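Local coordinates for 23S rRNA-specific endonuclease VapC20 (Mycobacterium tuberculosis H37Rv, PDB 5WZF), which cleaves 23S rRNA in the sarcin-ricin loop as the magnesium-dependent endoribonuclease toxin of a type II toxin-antitoxin system, at residues N51-E56 and S108-T113. Numbering follows the deposited sequence.
Sequences NHVLGE and SFVDAT
His52 and Phe109 meet as a T-shaped pair: the ring planes stand at 86° with centroids 5.1 Å apart, and the rim atom Phe109 CE2 lies over one face of the imidazole, 3.5 Å from His52 CE1. Followed outward, His52 changes neighbours atom by atom. Its CB lies 4.0 Å from Thr113 OG1 and slightly farther from Val110 CG2. A chi1 of -72° sets CG beside the backbone N, anti to the carbonyl carbon. Thr113 OG1 remains near CG and CD2 at an oblique position. ND1, CE1 and NE2 all lie near Phe109 CE2, and NE2 at the tip is also hydrogen-bonded to Glu92 OE2, a bond that should limit rotation of the ring. Asn51 ND2 lies over the opposite imidazole face. Thr113 OG1 itself donates to Val110 O at 2.7 Å, while its CG2 sits over a face of Phe109.

Val110 carries the other half of the contact. The Val110 and Val53 side chains cross at about a right angle, Val110 CG1 to Val53 CG2 3.9 Å, and Val110 CG1 comes within 3.3 Å of Glu56 OE1, whose polar partner is Thr19 OG1. Glu56 CG is anti to the backbone N and the chain is extended beyond it, reaching Val110; the two side chains cross obliquely, with OE1 nearest CG1. Glu56 OE1 and Asp111 OD1, two like charges, lie 5.3 Å apart without contact. Ser108 OG caps the start of helix 109-121 by accepting from Asp111 N.

The axes of segments 51-56 and 109-113 approach to 9.5 Å at 148°, hence roughly antiparallel. This buried contact joins helix 51-63, directly after strand 46-50 of the parallel sheet, to helix 109-121, which brings Asp111 beside Asp18; both aspartates are predicted magnesium ligands, consistent with the acidic active site of a PIN-domain nuclease.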
loop_
_atom_site.group_PDB
_atom_site.type_symbol
_atom_site.label_atom_id
_atom_site.label_comp_id
_atom_site.label_asym_id
_atom_site.label_seq_id
_atom_site.Cartn_x
_atom_site.Cartn_y
_atom_site.Cartn_z
ATOM N N ASN B 51 -3.789 -8.111 -2.621
ATOM C CA ASN B 51 -2.573 -8.017 -1.823
ATOM C C ASN B 51 -2.388 -6.603 -1.280
ATOM O O ASN B 51 -1.981 -6.424 -0.134
ATOM C CB ASN B 51 -1.352 -8.452 -2.642
ATOM C CG ASN B 51 -1.177 -7.643 -3.915
ATOM O OD1 ASN B 51 -2.147 -7.310 -4.594
ATOM N ND2 ASN B 51 0.071 -7.321 -4.243
ATOM N N HIS B 52 -2.714 -5.596 -2.089
ATOM C CA HIS B 52 -2.574 -4.214 -1.642
ATOM C C HIS B 52 -3.529 -3.912 -0.491
ATOM O O HIS B 52 -3.161 -3.227 0.467
ATOM C CB HIS B 52 -2.810 -3.237 -2.798
ATOM C CG HIS B 52 -1.698 -3.206 -3.801
ATOM N ND1 HIS B 52 -0.478 -2.619 -3.542
ATOM C CD2 HIS B 52 -1.623 -3.682 -5.066
ATOM C CE1 HIS B 52 0.301 -2.738 -4.601
ATOM N NE2 HIS B 52 -0.369 -3.381 -5.540
ATOM N N VAL B 53 -4.747 -4.438 -0.575
ATOM C CA VAL B 53 -5.742 -4.227 0.472
ATOM C C VAL B 53 -5.316 -4.903 1.775
ATOM O O VAL B 53 -5.391 -4.297 2.846
ATOM C CB VAL B 53 -7.131 -4.748 0.051
ATOM C CG1 VAL B 53 -8.030 -4.935 1.272
ATOM C CG2 VAL B 53 -7.773 -3.790 -0.946
ATOM N N LEU B 54 -4.865 -6.152 1.682
ATOM C CA LEU B 54 -4.445 -6.875 2.878
ATOM C C LEU B 54 -3.279 -6.155 3.539
ATOM O O LEU B 54 -3.219 -6.043 4.761
ATOM C CB LEU B 54 -4.063 -8.319 2.548
ATOM C CG LEU B 54 -5.226 -9.280 2.294
ATOM C CD1 LEU B 54 -4.734 -10.722 2.175
ATOM C CD2 LEU B 54 -6.274 -9.150 3.398
ATOM N N GLY B 55 -2.359 -5.658 2.721
ATOM C CA GLY B 55 -1.238 -4.895 3.233
ATOM C C GLY B 55 -1.691 -3.645 3.962
ATOM O O GLY B 55 -1.207 -3.343 5.051
ATOM N N GLU B 56 -2.631 -2.921 3.363
ATOM C CA GLU B 56 -3.122 -1.680 3.938
ATOM C C GLU B 56 -3.883 -1.982 5.222
ATOM O O GLU B 56 -3.849 -1.208 6.178
ATOM C CB GLU B 56 -4.016 -0.939 2.936
ATOM C CG GLU B 56 -4.471 0.440 3.384
ATOM C CD GLU B 56 -5.468 1.064 2.418
ATOM O OE1 GLU B 56 -6.208 0.312 1.756
ATOM O OE2 GLU B 56 -5.504 2.304 2.320
ATOM N N SER B 108 -6.952 7.062 -3.535
ATOM C CA SER B 108 -5.695 6.444 -3.130
ATOM C C SER B 108 -5.236 5.445 -4.178
ATOM O O SER B 108 -6.032 4.981 -4.992
ATOM C CB SER B 108 -5.841 5.737 -1.781
ATOM O OG SER B 108 -6.537 4.510 -1.931
ATOM N N PHE B 109 -3.949 5.112 -4.152
ATOM C CA PHE B 109 -3.415 4.077 -5.030
ATOM C C PHE B 109 -4.091 2.724 -4.804
ATOM O O PHE B 109 -4.420 2.025 -5.760
ATOM C CB PHE B 109 -1.911 3.932 -4.830
ATOM C CG PHE B 109 -1.314 2.773 -5.574
ATOM C CD1 PHE B 109 -1.074 2.856 -6.934
ATOM C CD2 PHE B 109 -0.996 1.598 -4.910
ATOM C CE1 PHE B 109 -0.525 1.790 -7.621
ATOM C CE2 PHE B 109 -0.445 0.531 -5.592
ATOM C CZ PHE B 109 -0.208 0.628 -6.948
ATOM N N VAL B 110 -4.280 2.347 -3.542
ATOM C CA VAL B 110 -4.906 1.062 -3.237
ATOM C C VAL B 110 -6.325 1.003 -3.804
ATOM O O VAL B 110 -6.741 -0.014 -4.364
ATOM C CB VAL B 110 -4.926 0.790 -1.716
ATOM C CG1 VAL B 110 -5.779 -0.423 -1.397
ATOM C CG2 VAL B 110 -3.509 0.584 -1.201
ATOM N N ASP B 111 -7.063 2.101 -3.680
ATOM C CA ASP B 111 -8.404 2.164 -4.255
ATOM C C ASP B 111 -8.362 1.980 -5.769
ATOM O O ASP B 111 -9.158 1.229 -6.332
ATOM C CB ASP B 111 -9.090 3.484 -3.901
ATOM C CG ASP B 111 -9.593 3.516 -2.466
ATOM O OD1 ASP B 111 -9.550 2.469 -1.787
ATOM O OD2 ASP B 111 -10.046 4.591 -2.025
ATOM N N ALA B 112 -7.424 2.653 -6.429
ATOM C CA ALA B 112 -7.310 2.549 -7.878
ATOM C C ALA B 112 -7.036 1.109 -8.311
ATOM O O ALA B 112 -7.574 0.648 -9.318
ATOM C CB ALA B 112 -6.224 3.470 -8.395
ATOM N N THR B 113 -6.207 0.397 -7.556
ATOM C CA THR B 113 -5.912 -0.990 -7.903
ATOM C C THR B 113 -7.123 -1.871 -7.600
ATOM O O THR B 113 -7.369 -2.859 -8.287
ATOM C CB THR B 113 -4.668 -1.529 -7.156
ATOM O OG1 THR B 113 -4.884 -1.479 -5.742
ATOM C CG2 THR B 113 -3.428 -0.718 -7.517
#